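Local coordinates for protein serine protease MT3772 (Mycobacterium tuberculosis, PDB 3K6Y) that cleaves proteins as a membrane-associated serine protease of the trypsin-like S1C family, probably contributing to the bacterium's resistance to oxidative stress and acid, at residues 92-97 against 108-113; 43-48 against 83-88. One frame throughout, in Å; residues are numbered along the deposited sequence.

Contact 1: 92-97 against 108-113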
ATOM      1  N   PHE A  92     -22.145   6.539  -6.540  1.00 12.50           N
ATOM      2  CA  PHE A  92     -21.355   7.780  -6.554  1.00 12.20           C
ATOM      3  C   PHE A  92     -19.903   7.388  -6.693  1.00 12.33           C
ATOM      4  O   PHE A  92     -19.417   6.518  -5.986  1.00 13.17           O
ATOM      5  CB  PHE A  92     -21.572   8.554  -5.247  1.00 12.50           C
ATOM      6  CG  PHE A  92     -22.955   9.103  -5.124  1.00 12.89           C
ATOM      7  CD1 PHE A  92     -23.991   8.318  -4.620  1.00 13.26           C
ATOM      8  CD2 PHE A  92     -23.249  10.385  -5.585  1.00 14.33           C
ATOM      9  CE1 PHE A  92     -25.296   8.802  -4.567  1.00 13.79           C
ATOM     10  CE2 PHE A  92     -24.565  10.868  -5.531  1.00 16.39           C
ATOM     11  CZ  PHE A  92     -25.573  10.075  -5.034  1.00 15.83           C
ATOM     12  N   GLU A  93     -19.204   8.044  -7.604  1.00 12.99           N
ATOM     13  CA  GLU A  93     -17.770   7.859  -7.722  1.00 14.33           C
ATOM     14  C   GLU A  93     -17.079   8.388  -6.471  1.00 12.80           C
ATOM     15  O   GLU A  93     -17.488   9.394  -5.893  1.00 13.48           O
ATOM     16  CB  GLU A  93     -17.258   8.605  -8.959  1.00 15.08           C
ATOM     17  CG  GLU A  93     -17.760   8.033 -10.298  1.00 18.63           C
ATOM     18  CD  GLU A  93     -17.156   8.706 -11.515  1.00 21.52           C
ATOM     19  OE1 GLU A  93     -16.044   9.273 -11.402  1.00 27.69           O
ATOM     20  OE2 GLU A  93     -17.781   8.649 -12.595  1.00 29.07           O
ATOM     21  N   ALA A  94     -16.040   7.677  -6.060  1.00 12.58           N
ATOM     22  CA  ALA A  94     -15.289   8.035  -4.866  1.00 11.50           C
ATOM     23  C   ALA A  94     -13.802   8.013  -5.172  1.00 10.99           C
ATOM     24  O   ALA A  94     -13.329   7.282  -6.057  1.00 12.39           O
ATOM     25  CB  ALA A  94     -15.613   7.104  -3.755  1.00 12.62           C
ATOM     26  N   THR A  95     -13.061   8.809  -4.415  1.00 10.08           N
ATOM     27  CA  THR A  95     -11.598   8.847  -4.455  1.00 10.62           C
ATOM     28  C   THR A  95     -11.098   8.540  -3.047  1.00  9.81           C
ATOM     29  O   THR A  95     -11.600   9.110  -2.082  1.00 10.22           O
ATOM     30  CB  THR A  95     -11.098  10.279  -4.892  1.00 11.89           C
ATOM     31  OG1 THR A  95     -11.611  10.540  -6.205  1.00 15.65           O
ATOM     32  CG2 THR A  95      -9.587  10.324  -4.950  1.00 13.54           C
ATOM     33  N   VAL A  96     -10.089   7.684  -2.929  1.00  9.05           N
ATOM     34  CA  VAL A  96      -9.493   7.417  -1.623  1.00  8.79           C
ATOM     35  C   VAL A  96      -8.472   8.543  -1.354  1.00  8.45           C
ATOM     36  O   VAL A  96      -7.435   8.615  -2.015  1.00  9.99           O
ATOM     37  CB  VAL A  96      -8.787   6.047  -1.599  1.00  9.12           C
ATOM     38  CG1 VAL A  96      -8.219   5.796  -0.229  1.00 10.04           C
ATOM     39  CG2 VAL A  96      -9.756   4.924  -1.997  1.00 10.99           C
ATOM     40  N   VAL A  97      -8.767   9.427  -0.401  1.00  8.13           N
ATOM     41  CA  VAL A  97      -7.894  10.564  -0.135  1.00  9.02           C
ATOM     42  C   VAL A  97      -7.090  10.436   1.140  1.00  9.10           C
ATOM     43  O   VAL A  97      -6.138  11.193   1.351  1.00  9.23           O
ATOM     44  CB  VAL A  97      -8.662  11.924  -0.163  1.00  9.22           C
ATOM     45  CG1 VAL A  97      -9.279  12.134  -1.531  1.00 11.00           C
ATOM     46  CG2 VAL A  97      -9.717  12.006   0.937  1.00 10.57           C
ATOM     47  N   LEU A 108     -12.932   8.698   2.080  1.00  8.02           N
ATOM     48  CA  LEU A 108     -13.272   8.839   0.676  1.00  8.71           C
ATOM     49  C   LEU A 108     -13.831  10.206   0.408  1.00  8.03           C
ATOM     50  O   LEU A 108     -14.687  10.696   1.157  1.00  8.70           O
ATOM     51  CB  LEU A 108     -14.343   7.802   0.297  1.00  8.93           C
ATOM     52  CG  LEU A 108     -14.041   6.365   0.694  1.00 10.00           C
ATOM     53  CD1 LEU A 108     -15.185   5.472   0.292  1.00 11.01           C
ATOM     54  CD2 LEU A 108     -12.760   5.830   0.087  1.00 11.57           C
ATOM     55  N   ALA A 109     -13.368  10.803  -0.694  1.00  8.25           N
ATOM     56  CA  ALA A 109     -13.992  12.014  -1.235  1.00  8.33           C
ATOM     57  C   ALA A 109     -15.074  11.592  -2.213  1.00  8.80           C
ATOM     58  O   ALA A 109     -14.816  10.813  -3.147  1.00  9.50           O
ATOM     59  CB  ALA A 109     -12.954  12.897  -1.933  1.00  9.41           C
ATOM     60  N   VAL A 110     -16.295  12.074  -1.997  1.00  8.73           N
ATOM     61  CA  VAL A 110     -17.465  11.608  -2.759  1.00  9.43           C
ATOM     62  C   VAL A 110     -18.276  12.829  -3.171  1.00 10.20           C
ATOM     63  O   VAL A 110     -19.182  13.268  -2.462  1.00 10.63           O
ATOM     64  CB  VAL A 110     -18.342  10.658  -1.922  1.00  9.58           C
ATOM     65  CG1 VAL A 110     -19.391   9.980  -2.810  1.00 10.88           C
ATOM     66  CG2 VAL A 110     -17.476   9.589  -1.209  1.00 11.18           C
ATOM     67  N   PRO A 111     -17.903  13.440  -4.297  1.00 11.18           N
ATOM     68  CA  PRO A 111     -18.606  14.647  -4.743  1.00 12.20           C
ATOM     69  C   PRO A 111     -20.102  14.469  -4.898  1.00 12.73           C
ATOM     70  O   PRO A 111     -20.564  13.444  -5.415  1.00 13.05           O
ATOM     71  CB  PRO A 111     -17.968  14.939  -6.112  1.00 13.63           C
ATOM     72  CG  PRO A 111     -16.613  14.360  -6.017  1.00 13.37           C
ATOM     73  CD  PRO A 111     -16.739  13.144  -5.144  1.00 11.52           C
ATOM     74  N   HIS A 112     -20.840  15.483  -4.433  1.00 12.81           N
ATOM     75  CA  HIS A 112     -22.295  15.574  -4.610  1.00 14.77           C
ATOM     76  C   HIS A 112     -23.064  14.447  -3.925  1.00 13.50           C
ATOM     77  O   HIS A 112     -24.147  14.051  -4.362  1.00 15.04           O
ATOM     78  CB  HIS A 112     -22.654  15.693  -6.097  1.00 17.32           C
ATOM     79  CG  HIS A 112     -21.858  16.737  -6.818  1.00 22.22           C
ATOM     80  ND1 HIS A 112     -21.004  16.441  -7.858  1.00 26.46           N
ATOM     81  CD2 HIS A 112     -21.730  18.064  -6.591  1.00 24.95           C
ATOM     82  CE1 HIS A 112     -20.415  17.551  -8.270  1.00 26.56           C
ATOM     83  NE2 HIS A 112     -20.841  18.552  -7.518  1.00 27.70           N
ATOM     84  N   LEU A 113     -22.545  13.970  -2.798  1.00 12.90           N
ATOM     85  CA  LEU A 113     -23.186  12.913  -2.036  1.00 12.83           C
ATOM     86  C   LEU A 113     -24.318  13.550  -1.203  1.00 12.89           C
ATOM     87  O   LEU A 113     -24.057  14.403  -0.366  1.00 12.86           O
ATOM     88  CB  LEU A 113     -22.151  12.265  -1.135  1.00 12.79           C
ATOM     89  CG  LEU A 113     -22.672  11.141  -0.247  1.00 12.69           C
ATOM     90  CD1 LEU A 113     -23.247   9.998  -1.074  1.00 14.84           C
ATOM     91  CD2 LEU A 113     -21.519  10.697   0.624  1.00 13.41           C
TER
HETATM   92  O   HOH W   1     -19.354  11.335  -6.732  1.00 15.82           O
HETATM   93  O   HOH W   2     -13.721  11.935  -5.809  1.00 22.92           O
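Thr-95 and Ala-109 face each other as an antiparallel hydrogen-bonded pair, each N-H answered by the other's carbonyl, with Ala-109 N 2.8 Å from Thr-95 O. The two oxygens take further contacts: Ala-109 O accepts a hydrogen bond from a water that also bonds Thr-95 OG1, and Thr-95 O receives the CA-H of Leu-108. Beyond Ala-94 the two segments separate, and a second water bridges them, donating to both Glu-93 O and Pro-111 O at 2.8 Å. There segment 108-113 swings through a type II turn, Val-110 to Leu-113, whose closing bond from Leu-113 N is weak at 3.5 Å to Val-110 O; the N-H groups of His-112 and Leu-113 bind the carboxylate of Asp-68. Leu-113 CD1 sits over one face of the Phe-92 ring in a CH-pi contact, 4.2 Å from its centroid, while Val-110 CG1, anti to its backbone N (chi1 -169°), rests 3.6 Å from Phe-92 CB. At the other end Val-96 CG2 meets Leu-108 CD2. This is part of the hairpin of strands 90-100 and 105-109, with strand 82-87 beside the former and strand 69-72 beside the latter.

Contact 2: 43-48 against 83-88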
ATOM      1  N   SER A  43     -27.346   8.137   6.018  1.00 10.96           N
ATOM      2  CA  SER A  43     -25.938   8.519   6.095  1.00 10.16           C
ATOM      3  C   SER A  43     -24.977   7.332   6.189  1.00  9.90           C
ATOM      4  O   SER A  43     -23.773   7.533   6.321  1.00 10.47           O
ATOM      5  CB  SER A  43     -25.736   9.423   7.294  1.00 11.25           C
ATOM      6  OG  SER A  43     -26.583  10.563   7.183  1.00 12.92           O
ATOM      7  N   VAL A  44     -25.523   6.114   6.145  1.00  9.81           N
ATOM      8  CA  VAL A  44     -24.728   4.888   6.183  1.00 10.00           C
ATOM      9  C   VAL A  44     -24.764   4.311   4.787  1.00 10.40           C
ATOM     10  O   VAL A  44     -25.849   4.027   4.267  1.00 11.70           O
ATOM     11  CB  VAL A  44     -25.287   3.899   7.203  1.00 10.00           C
ATOM     12  CG1 VAL A  44     -24.421   2.663   7.238  1.00 11.25           C
ATOM     13  CG2 VAL A  44     -25.364   4.520   8.599  1.00 11.48           C
ATOM     14  N   VAL A  45     -23.589   4.198   4.172  1.00  9.91           N
ATOM     15  CA  VAL A  45     -23.503   3.921   2.752  1.00  9.96           C
ATOM     16  C   VAL A  45     -22.848   2.571   2.489  1.00  9.98           C
ATOM     17  O   VAL A  45     -22.083   2.072   3.312  1.00 10.42           O
ATOM     18  CB  VAL A  45     -22.741   5.059   2.008  1.00 10.35           C
ATOM     19  CG1 VAL A  45     -23.472   6.380   2.155  1.00 12.26           C
ATOM     20  CG2 VAL A  45     -21.287   5.205   2.513  1.00 11.42           C
ATOM     21  N   LYS A  46     -23.138   2.001   1.325  1.00 10.31           N
ATOM     22  CA  LYS A  46     -22.505   0.749   0.926  1.00 11.38           C
ATOM     23  C   LYS A  46     -21.286   1.093   0.080  1.00 10.53           C
ATOM     24  O   LYS A  46     -21.330   2.021  -0.723  1.00 11.39           O
ATOM     25  CB  LYS A  46     -23.514  -0.088   0.139  1.00 12.25           C
ATOM     26  CG  LYS A  46     -22.950  -1.452  -0.274  1.00 15.10           C
ATOM     27  CD  LYS A  46     -23.832  -2.235  -1.236  1.00 17.35           C
ATOM     28  CE  LYS A  46     -22.947  -3.170  -2.031  1.00 24.76           C
ATOM     29  NZ  LYS A  46     -23.676  -3.857  -3.134  1.00 28.38           N
ATOM     30  N   ILE A  47     -20.200   0.351   0.292  1.00 10.93           N
ATOM     31  CA  ILE A  47     -18.981   0.561  -0.492  1.00 10.82           C
ATOM     32  C   ILE A  47     -18.702  -0.701  -1.297  1.00 10.86           C
ATOM     33  O   ILE A  47     -18.741  -1.792  -0.776  1.00 11.45           O
ATOM     34  CB  ILE A  47     -17.806   0.906   0.418  1.00 11.35           C
ATOM     35  CG1 ILE A  47     -18.246   2.128   1.264  1.00 15.50           C
ATOM     36  CG2 ILE A  47     -16.567   1.231  -0.417  1.00 12.03           C
ATOM     37  CD1 ILE A  47     -17.252   2.789   2.124  1.00 16.35           C
ATOM     38  N   ARG A  48     -18.461  -0.522  -2.578  1.00 10.50           N
ATOM     39  CA  ARG A  48     -18.062  -1.637  -3.441  1.00 11.37           C
ATOM     40  C   ARG A  48     -16.758  -1.263  -4.117  1.00 11.03           C
ATOM     41  O   ARG A  48     -16.668  -0.238  -4.797  1.00 11.87           O
ATOM     42  CB  ARG A  48     -19.129  -1.893  -4.505  1.00 13.25           C
ATOM     43  CG  ARG A  48     -18.874  -3.085  -5.376  1.00 16.25           C
ATOM     44  CD  ARG A  48     -20.133  -3.361  -6.201  1.00 21.84           C
ATOM     45  NE  ARG A  48     -19.845  -4.267  -7.311  1.00 23.63           N
ATOM     46  CZ  ARG A  48     -20.310  -5.503  -7.413  1.00 38.34           C
ATOM     47  NH1 ARG A  48     -21.123  -5.994  -6.480  1.00 30.90           N
ATOM     48  NH2 ARG A  48     -19.972  -6.238  -8.462  1.00 28.01           N
ATOM     49  N   VAL A  83     -13.506   2.468  -6.468  1.00 10.79           N
ATOM     50  CA  VAL A  83     -14.366   2.441  -5.286  1.00 10.44           C
ATOM     51  C   VAL A  83     -15.640   3.199  -5.612  1.00 10.63           C
ATOM     52  O   VAL A  83     -15.577   4.323  -6.105  1.00 11.59           O
ATOM     53  CB  VAL A  83     -13.662   3.080  -4.078  1.00 10.78           C
ATOM     54  CG1 VAL A  83     -14.581   3.104  -2.846  1.00 11.55           C
ATOM     55  CG2 VAL A  83     -12.350   2.371  -3.748  1.00 11.59           C
ATOM     56  N   THR A  84     -16.783   2.565  -5.375  1.00 10.55           N
ATOM     57  CA  THR A  84     -18.081   3.201  -5.575  1.00 11.32           C
ATOM     58  C   THR A  84     -18.817   3.228  -4.240  1.00 11.06           C
ATOM     59  O   THR A  84     -18.791   2.255  -3.482  1.00 11.42           O
ATOM     60  CB  THR A  84     -18.917   2.428  -6.611  1.00 12.28           C
ATOM     61  OG1 THR A  84     -18.166   2.352  -7.834  1.00 14.07           O
ATOM     62  CG2 THR A  84     -20.235   3.137  -6.905  1.00 14.12           C
ATOM     63  N   VAL A  85     -19.467   4.357  -3.965  1.00 10.94           N
ATOM     64  CA  VAL A  85     -20.296   4.515  -2.786  1.00 10.98           C
ATOM     65  C   VAL A  85     -21.768   4.508  -3.232  1.00 11.34           C
ATOM     66  O   VAL A  85     -22.122   5.185  -4.191  1.00 12.81           O
ATOM     67  CB  VAL A  85     -19.940   5.859  -2.094  1.00 11.17           C
ATOM     68  CG1 VAL A  85     -21.007   6.278  -1.095  1.00 12.43           C
ATOM     69  CG2 VAL A  85     -18.545   5.751  -1.454  1.00 11.95           C
ATOM     70  N   TYR A  86     -22.602   3.746  -2.533  1.00 11.61           N
ATOM     71  CA  TYR A  86     -24.035   3.717  -2.865  1.00 12.89           C
ATOM     72  C   TYR A  86     -24.818   4.350  -1.743  1.00 14.26           C
ATOM     73  O   TYR A  86     -24.681   3.952  -0.585  1.00 14.40           O
ATOM     74  CB  TYR A  86     -24.530   2.291  -3.067  1.00 14.75           C
ATOM     75  CG  TYR A  86     -23.854   1.625  -4.220  1.00 15.34           C
ATOM     76  CD1 TYR A  86     -22.609   1.024  -4.048  1.00 16.91           C
ATOM     77  CD2 TYR A  86     -24.436   1.601  -5.484  1.00 16.61           C
ATOM     78  CE1 TYR A  86     -21.950   0.415  -5.084  1.00 19.15           C
ATOM     79  CE2 TYR A  86     -23.766   0.964  -6.553  1.00 19.23           C
ATOM     80  CZ  TYR A  86     -22.520   0.389  -6.327  1.00 18.27           C
ATOM     81  OH  TYR A  86     -21.827  -0.248  -7.340  1.00 22.17           O
ATOM     82  N   ALA A  87     -25.626   5.351  -2.095  1.00 14.74           N
ATOM     83  CA  ALA A  87     -26.528   5.981  -1.133  1.00 17.38           C
ATOM     84  C   ALA A  87     -27.876   6.112  -1.813  1.00 19.61           C
ATOM     85  O   ALA A  87     -27.944   6.539  -2.959  1.00 19.94           O
ATOM     86  CB  ALA A  87     -26.005   7.354  -0.728  1.00 18.66           C
ATOM     87  N   GLY A  88     -28.942   5.757  -1.103  1.00 22.64           N
ATOM     88  CA  GLY A  88     -30.286   5.825  -1.675  1.00 24.83           C
ATOM     89  C   GLY A  88     -30.396   5.073  -2.994  1.00 25.91           C
ATOM     90  O   GLY A  88     -31.053   5.544  -3.928  1.00 27.47           O
TER
HETATM   91  O   HOH W   3     -16.610  -0.009  -7.603  1.00 16.90           O
HETATM   92  O   HOH W   4     -18.854  -1.333  -8.499  1.00 36.80           O
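Val-45 and Val-85 meet on the buried side of this strand pair, where Val-85 CG1 lies 3.8 Å from Val-45 CB. Val-45 CG1 turns to the methyl of Ala-87, and farther along Ile-47 CG2 reaches Val-83 CG1 at 3.7 Å. Ile-47, Val-83 and Val-85 all also touch Leu-108, which joins this apolar layer from strand 105-109. Between the two faces runs an antiparallel ladder of four backbone bonds. Lys-46 and Tyr-86 exchange one pair, Arg-48 and Thr-84 the other. On the far face Tyr-86 makes the largest single contribution. Its CG lies beside the backbone N (chi1 -63°), and the ring meets segment 43-48 with its edge: Lys-46 O lies in the ring plane next to CD1, and Arg-48 CB is 3.7 Å from CE1. The Arg-48 chain runs on extended, its CD 3.7 Å from Tyr-86 OH, and the guanidinium stands almost perpendicular to the ring. Glu-59 OE2 receives salt bridges from both Lys-46 NZ and Arg-48 NH1, and Lys-46 NZ also bonds Gly-139 O. At the outer edge a water donates to Arg-48 O and bonds Thr-84 OG1, each at 2.8 Å. Pairing of the first and fourth strands in this way closes the N-terminal six-stranded barrel of the chymotrypsin-like fold.

The chain is the protease domain of a larger membrane protein. From its N terminus, strand 44-51 comes first; strands 56-66 and 69-72 follow before strand 82-87 returns to it. Contact 2 thus closes a loop of 34 residues, which holds His-75. Contact 1 opens only afterwards, closing the shorter loop of 10 residues between 97 and 108, which carries Asp-104; both are predicted members of the catalytic triad. The two contacts are therefore in series, neither nested nor crossed. Strands 82-87 and 90-100, consecutive in sequence and neighbours in the sheet, join them: Phe-92 N lies 2.7 Å from Val-85 O, a probable hydrogen bond. Together they tie four of the six strands of the N-terminal barrel.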